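Local atomic coordinates of Pre-mRNA-processing-splicing factor 8 (Cryptococcus neoformans var. grubii serotype A, PDB entry 6MX6), a protein that carries within its sequence an intein, the domain modelled here, which probably excises itself by protein splicing and joins the sequences on either side of it. Residues L6-T10 and V20-D24; S38-I44 and G156-D162; Y52-E58 and L140-E146; I70-E76 and H96-T102. Numbering follows the deposited sequence.

Contact 1. Residues L6-T10 and V20-D24; sequences LQNGT and VLVED
A type II beta turn from Gln7 to Thr10 ends the first strand of this Hint (hedgehog/intein) domain and rests against residues 20-24, where a strand passes into a 3-10 turn at Val22-Asp24. Leu6 (mt) is extended, its CA-to-CB bond toward the partner; its CB lies 4.3 Å from CG2 of Val22. The CA-to-CB bond of Gln7 points away, but Gln7 O receives Thr10 N at 3.2 Å and Thr10 OG1 at 2.7 Å, while Val22 CG1 touches the same Gln7 O at 3.4 Å. Asn8 (phi/psi -55/139) sets its CA 5.7 Å from Glu23 CA and hands its OD1 to Ser155. Gly9 follows at 97/-5, where a CB would jam against the carbonyl O of Asn8. Gly9 N donates to Glu23 OE1 at 2.8 Å, so the carboxylate, brought round by a p chi1, holds the amide at the turn's third position. The CA atoms of Gly9 and Leu21 are 5.5 Å apart, as are those of Thr10 and Val22. Val22, chi1 p, is buried and reaches Phe157 beyond the turn. Thr10 (chi1 m) completes the join: its O accepts Val22 N at 2.9 Å, and Leu21 CA approaches that same Thr10 O at 3.5 Å.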
# COMPACT_ATOMS: atom_id res chain seq x y z
N LEU A 6 -3.28 -0.10 -7.23
CA LEU A 6 -2.80 1.24 -6.87
C LEU A 6 -3.01 2.24 -7.99
O LEU A 6 -2.96 1.88 -9.17
CB LEU A 6 -1.32 1.21 -6.51
CG LEU A 6 -0.93 0.27 -5.36
CD1 LEU A 6 0.58 0.28 -5.21
CD2 LEU A 6 -1.59 0.72 -4.07
N GLN A 7 -3.19 3.50 -7.62
CA GLN A 7 -3.35 4.54 -8.63
C GLN A 7 -2.10 4.65 -9.48
O GLN A 7 -0.98 4.58 -8.97
CB GLN A 7 -3.63 5.90 -7.99
CG GLN A 7 -3.96 6.96 -9.02
CD GLN A 7 -4.35 8.28 -8.38
OE1 GLN A 7 -3.58 8.84 -7.61
NE2 GLN A 7 -5.55 8.76 -8.69
N ASN A 8 -2.30 4.80 -10.79
CA ASN A 8 -1.17 5.04 -11.68
C ASN A 8 -0.37 6.25 -11.21
O ASN A 8 -0.93 7.27 -10.80
CB ASN A 8 -1.65 5.26 -13.11
CG ASN A 8 -2.01 3.96 -13.81
OD1 ASN A 8 -2.10 2.90 -13.18
ND2 ASN A 8 -2.23 4.03 -15.11
N GLY A 9 0.94 6.14 -11.29
CA GLY A 9 1.84 7.16 -10.80
C GLY A 9 2.36 6.91 -9.41
O GLY A 9 3.21 7.68 -8.93
N THR A 10 1.90 5.85 -8.75
CA THR A 10 2.47 5.46 -7.47
C THR A 10 3.90 4.97 -7.69
O THR A 10 4.16 4.14 -8.57
CB THR A 10 1.62 4.37 -6.82
OG1 THR A 10 0.27 4.83 -6.63
CG2 THR A 10 2.22 3.98 -5.48
N VAL A 20 10.38 2.77 -9.77
CA VAL A 20 9.57 2.39 -10.93
C VAL A 20 8.13 2.78 -10.64
O VAL A 20 7.64 2.60 -9.52
CB VAL A 20 9.69 0.88 -11.26
CG1 VAL A 20 9.33 0.02 -10.06
CG2 VAL A 20 8.81 0.52 -12.45
N LEU A 21 7.45 3.35 -11.63
CA LEU A 21 6.04 3.65 -11.45
C LEU A 21 5.24 2.36 -11.53
O LEU A 21 5.61 1.42 -12.24
CB LEU A 21 5.55 4.65 -12.50
CG LEU A 21 6.21 6.04 -12.48
CD1 LEU A 21 5.61 6.92 -13.57
CD2 LEU A 21 6.08 6.70 -11.12
N VAL A 22 4.14 2.29 -10.77
CA VAL A 22 3.40 1.04 -10.64
C VAL A 22 2.94 0.54 -12.00
O VAL A 22 2.94 -0.67 -12.26
CB VAL A 22 2.22 1.21 -9.66
CG1 VAL A 22 1.24 2.28 -10.15
CG2 VAL A 22 1.50 -0.12 -9.47
N GLU A 23 2.57 1.46 -12.90
CA GLU A 23 2.08 1.06 -14.21
C GLU A 23 3.20 0.63 -15.15
O GLU A 23 2.91 0.08 -16.22
CB GLU A 23 1.27 2.18 -14.85
CG GLU A 23 2.08 3.41 -15.26
CD GLU A 23 2.08 4.48 -14.18
OE1 GLU A 23 1.89 4.13 -13.00
OE2 GLU A 23 2.25 5.67 -14.52
N ASP A 24 4.46 0.85 -14.79
CA ASP A 24 5.60 0.39 -15.57
C ASP A 24 6.11 -0.97 -15.10
O ASP A 24 7.04 -1.51 -15.71
CB ASP A 24 6.73 1.42 -15.54
CG ASP A 24 6.33 2.75 -16.15
OD1 ASP A 24 5.42 2.76 -17.01
OD2 ASP A 24 6.91 3.79 -15.77

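Contact 2. Residues S38-I44 and G156-D162; sequences SRTASKI and GFVVDKD
Two antiparallel strands, their short axes 4.5 Å apart at an angle of 137°, pair residues 38-44 with 156-159, and residues 160-162 then curl back over Arg39. Ser42 and Val158 form the hydrogen-bonded pair: Ser42 N gives to Val158 O at 2.9 Å and Val158 N to Ser42 O at 2.8 Å. Ala41 faces Val159 as a non-hydrogen-bonded pair, CA atoms 4.6 Å apart. Farther along, Asp160 N reaches Thr40 O at 3.1 Å, while Asp160 OD1, on a p rotamer, takes Thr40 N at 2.6 Å. Thr40 OG1 is held by Gln30. Lys43 has left-handed angles (61/53); its N goes to Glu27, and the CA register then shifts, Ile44 facing Phe157. Arg39 NE meets Asp162 OD1 at 2.7 Å in a salt bridge, NH2 adds weak bonds of 2.9 Å to Asp162 OD1 and to Asp162 OD2, and NH1 gives to Ser38 O at 3.0 Å and also to Thr37. Lys161 NZ shares that Ser38 O at 3.1 Å. Ala41 CB covers a face of the Phe157 ring, 4.1 Å from Phe157 CD1. Asn175 ND2 bonds to Val159 O. The pair forms the two inner strands of a four-stranded antiparallel sheet of this Hint domain.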
# COMPACT_ATOMS: atom_id res chain seq x y z
N SER A 38 14.33 -9.76 -2.56
CA SER A 38 13.60 -9.57 -3.80
C SER A 38 12.16 -10.06 -3.70
O SER A 38 11.81 -10.90 -2.87
CB SER A 38 14.30 -10.29 -4.95
OG SER A 38 15.27 -9.45 -5.54
N ARG A 39 11.32 -9.51 -4.58
CA ARG A 39 9.94 -9.93 -4.76
C ARG A 39 9.67 -9.96 -6.25
O ARG A 39 10.06 -9.04 -6.97
CB ARG A 39 8.95 -8.99 -4.06
CG ARG A 39 9.09 -8.89 -2.56
CD ARG A 39 8.56 -10.14 -1.87
NE ARG A 39 8.51 -9.96 -0.43
CZ ARG A 39 9.57 -9.95 0.37
NH1 ARG A 39 10.78 -10.11 -0.14
NH2 ARG A 39 9.42 -9.78 1.67
N THR A 40 9.02 -11.01 -6.73
CA THR A 40 8.68 -11.11 -8.14
C THR A 40 7.23 -10.70 -8.34
O THR A 40 6.35 -11.15 -7.61
CB THR A 40 8.91 -12.53 -8.66
OG1 THR A 40 10.31 -12.85 -8.58
CG2 THR A 40 8.47 -12.64 -10.11
N ALA A 41 7.00 -9.83 -9.32
CA ALA A 41 5.66 -9.39 -9.67
C ALA A 41 5.13 -10.20 -10.85
O ALA A 41 5.87 -10.58 -11.76
CB ALA A 41 5.65 -7.90 -10.03
N SER A 42 3.82 -10.48 -10.82
CA SER A 42 3.18 -11.18 -11.92
C SER A 42 1.72 -10.74 -12.01
O SER A 42 1.21 -10.02 -11.15
CB SER A 42 3.28 -12.70 -11.76
OG SER A 42 2.70 -13.14 -10.54
N LYS A 43 1.06 -11.19 -13.08
CA LYS A 43 -0.38 -10.98 -13.25
C LYS A 43 -0.72 -9.49 -13.29
O LYS A 43 -1.59 -9.01 -12.57
CB LYS A 43 -1.17 -11.68 -12.14
CG LYS A 43 -1.05 -13.20 -12.10
CD LYS A 43 -2.06 -13.78 -11.10
CE LYS A 43 -1.94 -15.29 -10.96
NZ LYS A 43 -1.46 -15.72 -9.61
N ILE A 44 -0.03 -8.78 -14.18
CA ILE A 44 -0.25 -7.34 -14.36
C ILE A 44 -1.67 -7.10 -14.86
O ILE A 44 -2.07 -7.62 -15.91
CB ILE A 44 0.77 -6.76 -15.34
CG1 ILE A 44 2.17 -7.31 -15.06
CG2 ILE A 44 0.73 -5.23 -15.32
CD1 ILE A 44 2.68 -7.02 -13.69
N GLY A 156 -2.45 -3.10 -11.01
CA GLY A 156 -2.26 -4.07 -9.95
C GLY A 156 -1.43 -5.24 -10.44
O GLY A 156 -1.22 -5.42 -11.64
N PHE A 157 -0.95 -6.02 -9.48
CA PHE A 157 -0.19 -7.24 -9.76
C PHE A 157 -0.11 -8.03 -8.47
O PHE A 157 -0.44 -7.53 -7.39
CB PHE A 157 1.21 -6.94 -10.33
CG PHE A 157 1.97 -5.87 -9.58
CD1 PHE A 157 2.44 -6.10 -8.29
CD2 PHE A 157 2.24 -4.65 -10.17
CE1 PHE A 157 3.15 -5.12 -7.61
CE2 PHE A 157 2.94 -3.66 -9.49
CZ PHE A 157 3.39 -3.90 -8.21
N VAL A 158 0.30 -9.28 -8.59
CA VAL A 158 0.58 -10.08 -7.41
C VAL A 158 2.08 -10.11 -7.21
O VAL A 158 2.87 -9.91 -8.14
CB VAL A 158 0.01 -11.52 -7.50
CG1 VAL A 158 -1.47 -11.52 -7.15
CG2 VAL A 158 0.24 -12.09 -8.87
N VAL A 159 2.47 -10.32 -5.96
CA VAL A 159 3.87 -10.39 -5.56
C VAL A 159 4.04 -11.68 -4.77
O VAL A 159 3.17 -12.06 -3.99
CB VAL A 159 4.25 -9.15 -4.72
CG1 VAL A 159 5.43 -9.43 -3.82
CG2 VAL A 159 4.54 -7.96 -5.62
N ASP A 160 5.16 -12.37 -5.00
CA ASP A 160 5.41 -13.65 -4.36
C ASP A 160 5.84 -13.44 -2.91
O ASP A 160 5.78 -12.33 -2.37
CB ASP A 160 6.45 -14.45 -5.15
CG ASP A 160 7.84 -13.83 -5.08
OD1 ASP A 160 7.95 -12.59 -5.01
OD2 ASP A 160 8.82 -14.60 -5.12
N LYS A 161 6.27 -14.52 -2.26
CA LYS A 161 6.77 -14.53 -0.88
C LYS A 161 5.66 -14.00 0.03
O LYS A 161 4.53 -14.49 -0.07
CB LYS A 161 8.10 -13.77 -0.81
CG LYS A 161 9.24 -14.42 -1.58
CD LYS A 161 10.55 -13.68 -1.36
CE LYS A 161 11.71 -14.38 -2.05
NZ LYS A 161 12.97 -13.59 -1.95
N ASP A 162 5.93 -13.03 0.91
CA ASP A 162 4.93 -12.55 1.87
C ASP A 162 3.92 -11.59 1.25
O ASP A 162 3.06 -11.08 1.98
CB ASP A 162 5.62 -11.87 3.05
CG ASP A 162 6.52 -10.71 2.63
OD1 ASP A 162 6.62 -10.43 1.41
OD2 ASP A 162 7.15 -10.09 3.51

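Contact 3. Residues Y52-E58 and L140-E146; sequences YRIKTHE and LHINSIE
A classic beta bulge shapes this antiparallel pair, whose short axes come within 4.4 Å at 136°. Arg53-Glu146 and Lys55-Ser144 are hydrogen-bonded pairs, with Ile54-Ile145 between them; Asn143 then bulges out, so that Lys55 O receives both Asn143 N (2.7 Å) and Ser144 N (3.1 Å), and Thr56 falls opposite Ile142. On one face Ile54 (mt) is the bump: its CG1 meets Ile145 CD1 at 3.5 Å and its CG2 meets Ile142 CD1 at 3.9 Å, filling the hollow between them. Tyr52 CD2 extends the row, 4.2 Å from Ile145 CG1. At the other end Asn143 CB sits over the face of the His57 ring, 3.9 Å from its centroid, and Glu58 curls round to accept His141 ND1 on OE1 (2.8 Å) and His141 N on OE2 (3.1 Å). The pair lies between strands 63-65 and 117-120; helix 103-108 covers Tyr52, Ile142 and Ile145, while Leu71 and Met73 of strand 70-76 pack against Ile54 and Ile142.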
# COMPACT_ATOMS: atom_id res chain seq x y z
N TYR A 52 -9.94 5.17 -3.50
CA TYR A 52 -9.92 5.74 -2.16
C TYR A 52 -8.58 6.43 -1.94
O TYR A 52 -7.54 5.86 -2.27
CB TYR A 52 -10.11 4.66 -1.10
CG TYR A 52 -11.55 4.28 -0.97
CD1 TYR A 52 -12.12 3.34 -1.83
CD2 TYR A 52 -12.36 4.89 -0.03
CE1 TYR A 52 -13.46 3.01 -1.72
CE2 TYR A 52 -13.69 4.56 0.08
CZ TYR A 52 -14.24 3.62 -0.76
OH TYR A 52 -15.57 3.32 -0.63
N ARG A 53 -8.64 7.64 -1.40
CA ARG A 53 -7.45 8.41 -1.03
C ARG A 53 -7.25 8.31 0.47
O ARG A 53 -8.15 8.66 1.25
CB ARG A 53 -7.58 9.87 -1.47
CG ARG A 53 -6.37 10.74 -1.07
CD ARG A 53 -6.48 12.15 -1.61
NE ARG A 53 -6.55 12.13 -3.07
CZ ARG A 53 -5.49 12.15 -3.87
NH1 ARG A 53 -4.27 12.25 -3.35
NH2 ARG A 53 -5.65 12.09 -5.19
N ILE A 54 -6.07 7.84 0.88
CA ILE A 54 -5.68 7.73 2.28
C ILE A 54 -4.63 8.79 2.55
O ILE A 54 -3.58 8.83 1.89
CB ILE A 54 -5.14 6.33 2.61
CG1 ILE A 54 -6.20 5.28 2.29
CG2 ILE A 54 -4.74 6.26 4.09
CD1 ILE A 54 -5.67 3.85 2.27
N LYS A 55 -4.92 9.67 3.52
CA LYS A 55 -4.00 10.71 3.97
C LYS A 55 -3.58 10.44 5.40
O LYS A 55 -4.42 10.11 6.26
CB LYS A 55 -4.64 12.10 3.91
CG LYS A 55 -5.04 12.58 2.52
CD LYS A 55 -5.66 13.97 2.63
CE LYS A 55 -5.37 14.82 1.40
NZ LYS A 55 -3.91 15.02 1.19
N THR A 56 -2.29 10.63 5.67
CA THR A 56 -1.72 10.45 7.00
C THR A 56 -1.52 11.80 7.68
O THR A 56 -1.44 12.84 7.03
CB THR A 56 -0.39 9.69 6.92
OG1 THR A 56 0.49 10.34 5.99
CG2 THR A 56 -0.63 8.24 6.46
N HIS A 57 -1.46 11.76 9.01
CA HIS A 57 -1.01 12.94 9.75
C HIS A 57 0.40 13.32 9.33
O HIS A 57 0.70 14.51 9.14
CB HIS A 57 -1.04 12.65 11.25
CG HIS A 57 -2.41 12.60 11.84
ND1 HIS A 57 -2.95 13.65 12.55
CD2 HIS A 57 -3.35 11.62 11.82
CE1 HIS A 57 -4.17 13.32 12.95
NE2 HIS A 57 -4.44 12.10 12.52
N GLU A 58 1.28 12.33 9.21
CA GLU A 58 2.66 12.57 8.85
C GLU A 58 2.77 13.06 7.41
O GLU A 58 1.93 12.75 6.56
CB GLU A 58 3.47 11.28 9.02
CG GLU A 58 3.64 10.81 10.48
CD GLU A 58 2.40 10.10 11.04
OE1 GLU A 58 2.43 9.69 12.22
OE2 GLU A 58 1.40 9.96 10.32
N LEU A 140 2.58 5.07 10.94
CA LEU A 140 1.91 6.22 10.34
C LEU A 140 0.45 6.19 10.74
O LEU A 140 -0.21 5.15 10.67
CB LEU A 140 2.05 6.20 8.82
CG LEU A 140 3.48 6.03 8.31
CD1 LEU A 140 3.47 5.83 6.81
CD2 LEU A 140 4.32 7.23 8.70
N HIS A 141 -0.06 7.35 11.15
CA HIS A 141 -1.42 7.48 11.64
C HIS A 141 -2.28 8.01 10.50
O HIS A 141 -1.96 9.05 9.92
CB HIS A 141 -1.46 8.41 12.85
CG HIS A 141 -0.54 7.99 13.95
ND1 HIS A 141 0.80 8.29 13.95
CD2 HIS A 141 -0.78 7.28 15.08
CE1 HIS A 141 1.36 7.78 15.04
NE2 HIS A 141 0.43 7.16 15.74
N ILE A 142 -3.35 7.30 10.19
CA ILE A 142 -4.23 7.73 9.11
C ILE A 142 -5.10 8.88 9.60
O ILE A 142 -5.75 8.78 10.65
CB ILE A 142 -5.09 6.55 8.62
CG1 ILE A 142 -4.18 5.51 7.96
CG2 ILE A 142 -6.15 7.03 7.66
CD1 ILE A 142 -4.93 4.31 7.43
N ASN A 143 -5.10 9.98 8.85
CA ASN A 143 -5.94 11.12 9.18
C ASN A 143 -7.27 11.09 8.45
O ASN A 143 -8.29 11.51 9.01
CB ASN A 143 -5.20 12.43 8.86
CG ASN A 143 -5.95 13.65 9.36
OD1 ASN A 143 -6.37 13.71 10.52
ND2 ASN A 143 -6.12 14.64 8.49
N SER A 144 -7.29 10.62 7.21
CA SER A 144 -8.56 10.56 6.49
C SER A 144 -8.49 9.47 5.43
O SER A 144 -7.42 9.14 4.93
CB SER A 144 -8.92 11.90 5.84
OG SER A 144 -7.94 12.31 4.91
N ILE A 145 -9.65 8.92 5.11
CA ILE A 145 -9.76 7.97 4.00
C ILE A 145 -11.08 8.27 3.32
O ILE A 145 -12.13 8.26 3.97
CB ILE A 145 -9.65 6.50 4.46
CG1 ILE A 145 -9.76 5.56 3.25
CG2 ILE A 145 -10.68 6.16 5.54
CD1 ILE A 145 -9.26 4.13 3.53
N GLU A 146 -11.03 8.61 2.04
CA GLU A 146 -12.23 9.11 1.38
C GLU A 146 -12.32 8.56 -0.03
O GLU A 146 -11.31 8.45 -0.72
CB GLU A 146 -12.26 10.64 1.32
CG GLU A 146 -12.31 11.36 2.67
CD GLU A 146 -13.63 11.16 3.41
OE1 GLU A 146 -14.61 10.69 2.78
OE2 GLU A 146 -13.70 11.48 4.61
O HOH W 1 -8.58 11.15 2.39

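Contact 4. Residues I70-E76 and H96-T102; sequences ILSMYKE and HERVDVT
Strands 70-76 and 96-102 run antiparallel in unbroken register, their short axes approaching to 4.3 Å at 144°. Leu71-Val101, Met73-Val99 and Lys75-Glu97 are the hydrogen-bonded pairs: Leu71 N to Val101 O is 2.8 Å and Val101 N to Leu71 O 3.0 Å, Met73 N to Val99 O 2.8 Å and Val99 N to Met73 O 2.9 Å, and both Lys75 N to Glu97 O and Glu97 N to Lys75 O are 2.9 Å. Between and beyond them lie the non-hydrogen-bonded pairs Ile70-Thr102, Ser72-Asp100, Tyr74-Arg98 and Glu76-His96, whose side chains share one face.

Polar side chains add to that face. Arg98, with its first three chi angles all m, folds back so that NH1 reaches Met73 O at 3.1 Å and NH2 makes a salt bridge to Asp100 OD1 at 3.1 Å; Ser72 OG donates to Asp100 OD1, also at 3.1 Å. Glu76 OE2 pairs with Lys118.

Arg98 CD lies over the Tyr74 ring, 4.0 Å from its centroid, a CH-pi contact, while Phe120 meets the same tyrosine edge-to-face. On the other face Met73 SD touches Val101 CG1 at 3.4 Å and Lys75 CB approaches Val99 CG2 at 4.0 Å; Phe106 packs on Met73 and Val101.

Thr102 N-caps the following helix, its OG1 taking Asp105 N. The whole is a beta hairpin, most of its connecting loop unmodelled, at the edge of the larger sheet of this Hint domain.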
# COMPACT_ATOMS: atom_id res chain seq x y z
N ILE A 70 -5.61 -4.38 -0.32
CA ILE A 70 -5.33 -4.85 1.03
C ILE A 70 -4.29 -3.93 1.65
O ILE A 70 -3.21 -3.75 1.08
CB ILE A 70 -4.85 -6.31 1.03
CG1 ILE A 70 -5.92 -7.23 0.46
CG2 ILE A 70 -4.46 -6.73 2.44
CD1 ILE A 70 -5.41 -8.62 0.14
N LEU A 71 -4.60 -3.36 2.80
CA LEU A 71 -3.64 -2.59 3.59
C LEU A 71 -2.95 -3.50 4.59
O LEU A 71 -3.61 -4.25 5.32
CB LEU A 71 -4.36 -1.45 4.33
CG LEU A 71 -5.26 -0.56 3.48
CD1 LEU A 71 -6.06 0.38 4.38
CD2 LEU A 71 -4.44 0.22 2.47
N SER A 72 -1.62 -3.43 4.62
CA SER A 72 -0.84 -4.11 5.65
C SER A 72 -0.60 -3.12 6.78
O SER A 72 -0.00 -2.06 6.56
CB SER A 72 0.48 -4.62 5.08
OG SER A 72 0.27 -5.74 4.24
N MET A 73 -1.08 -3.45 7.97
CA MET A 73 -1.14 -2.52 9.07
C MET A 73 -0.60 -3.17 10.33
O MET A 73 -0.36 -4.38 10.39
CB MET A 73 -2.58 -2.04 9.31
CG MET A 73 -3.39 -1.89 8.03
SD MET A 73 -4.85 -0.84 8.23
CE MET A 73 -4.08 0.76 8.46
N TYR A 74 -0.40 -2.33 11.34
CA TYR A 74 -0.16 -2.75 12.71
C TYR A 74 -1.35 -2.30 13.55
O TYR A 74 -1.80 -1.16 13.43
CB TYR A 74 1.13 -2.13 13.27
CG TYR A 74 2.37 -2.94 13.00
CD1 TYR A 74 2.64 -4.09 13.72
CD2 TYR A 74 3.28 -2.54 12.03
CE1 TYR A 74 3.78 -4.83 13.47
CE2 TYR A 74 4.42 -3.27 11.78
CZ TYR A 74 4.67 -4.42 12.50
OH TYR A 74 5.81 -5.15 12.25
N LYS A 75 -1.86 -3.20 14.38
CA LYS A 75 -2.98 -2.91 15.26
C LYS A 75 -2.51 -2.94 16.71
O LYS A 75 -1.72 -3.80 17.10
CB LYS A 75 -4.11 -3.92 15.05
CG LYS A 75 -5.40 -3.56 15.75
CD LYS A 75 -6.45 -4.64 15.50
CE LYS A 75 -7.75 -4.32 16.22
NZ LYS A 75 -8.08 -5.36 17.23
N GLU A 76 -3.01 -1.99 17.51
CA GLU A 76 -2.60 -1.88 18.90
C GLU A 76 -3.11 -3.06 19.72
O GLU A 76 -4.16 -3.65 19.43
CB GLU A 76 -3.11 -0.57 19.51
CG GLU A 76 -2.87 0.66 18.64
CD GLU A 76 -2.28 1.83 19.41
OE1 GLU A 76 -1.30 1.63 20.16
OE2 GLU A 76 -2.81 2.96 19.26
N HIS A 96 2.06 -3.83 18.97
CA HIS A 96 1.16 -3.95 17.83
C HIS A 96 1.35 -5.31 17.16
O HIS A 96 2.46 -5.85 17.13
CB HIS A 96 1.43 -2.84 16.81
CG HIS A 96 1.14 -1.46 17.31
ND1 HIS A 96 1.93 -0.83 18.25
CD2 HIS A 96 0.16 -0.58 17.00
CE1 HIS A 96 1.44 0.37 18.50
NE2 HIS A 96 0.36 0.55 17.76
N GLU A 97 0.26 -5.84 16.62
CA GLU A 97 0.27 -7.07 15.83
C GLU A 97 0.03 -6.74 14.36
O GLU A 97 -0.68 -5.79 14.03
CB GLU A 97 -0.80 -8.05 16.32
CG GLU A 97 -2.09 -8.02 15.52
CD GLU A 97 -3.28 -8.62 16.24
OE1 GLU A 97 -3.96 -7.89 17.00
OE2 GLU A 97 -3.55 -9.83 16.03
N ARG A 98 0.64 -7.54 13.49
CA ARG A 98 0.46 -7.36 12.05
C ARG A 98 -0.94 -7.81 11.64
O ARG A 98 -1.38 -8.89 12.06
CB ARG A 98 1.52 -8.15 11.29
CG ARG A 98 2.85 -7.43 11.14
CD ARG A 98 2.81 -6.42 10.00
NE ARG A 98 2.73 -7.08 8.69
CZ ARG A 98 1.61 -7.20 7.99
NH1 ARG A 98 0.48 -6.70 8.47
NH2 ARG A 98 1.62 -7.82 6.82
N VAL A 99 -1.64 -6.99 10.85
CA VAL A 99 -2.96 -7.34 10.34
C VAL A 99 -3.09 -6.84 8.90
O VAL A 99 -2.65 -5.74 8.58
CB VAL A 99 -4.11 -6.76 11.20
CG1 VAL A 99 -5.46 -7.29 10.72
CG2 VAL A 99 -3.94 -7.09 12.67
N ASP A 100 -3.73 -7.64 8.05
CA ASP A 100 -4.09 -7.22 6.70
C ASP A 100 -5.59 -6.95 6.67
O ASP A 100 -6.38 -7.76 7.17
CB ASP A 100 -3.70 -8.27 5.67
CG ASP A 100 -2.20 -8.51 5.61
OD1 ASP A 100 -1.43 -7.63 6.06
OD2 ASP A 100 -1.79 -9.59 5.14
N VAL A 101 -5.99 -5.83 6.08
CA VAL A 101 -7.41 -5.48 6.02
C VAL A 101 -7.69 -4.78 4.70
O VAL A 101 -6.92 -3.91 4.26
CB VAL A 101 -7.84 -4.61 7.22
CG1 VAL A 101 -6.99 -3.37 7.31
CG2 VAL A 101 -9.32 -4.27 7.13
N THR A 102 -8.78 -5.16 4.04
CA THR A 102 -9.11 -4.49 2.79
C THR A 102 -9.57 -3.06 3.08
O THR A 102 -10.06 -2.75 4.17
CB THR A 102 -10.20 -5.24 2.02
OG1 THR A 102 -11.45 -5.14 2.73
CG2 THR A 102 -9.81 -6.70 1.81

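In the fold
Starting at the N terminus, contact 1 closes first, a short loop of nine residues that holds strand 11-13 and leads into strand 19-21. Contact 2 opens after it and spans 111 residues, bringing strand 152-159 back to strand 38-49. Within that span lies contact 3, joining strands 52-56 and 139-147, and within contact 3 lies contact 4, so that three closures are nested and none cross. Strand 6-7 of contact 1 lies beside strand 152-159 of contact 2 in one sheet, and Val22 packs on Phe157. Contacts 3 and 4 share a larger sheet and meet through Ile142 on Met73 and Ile54 on Leu71. Contacts 2 and 3 lie on opposite sides of the chain's centre.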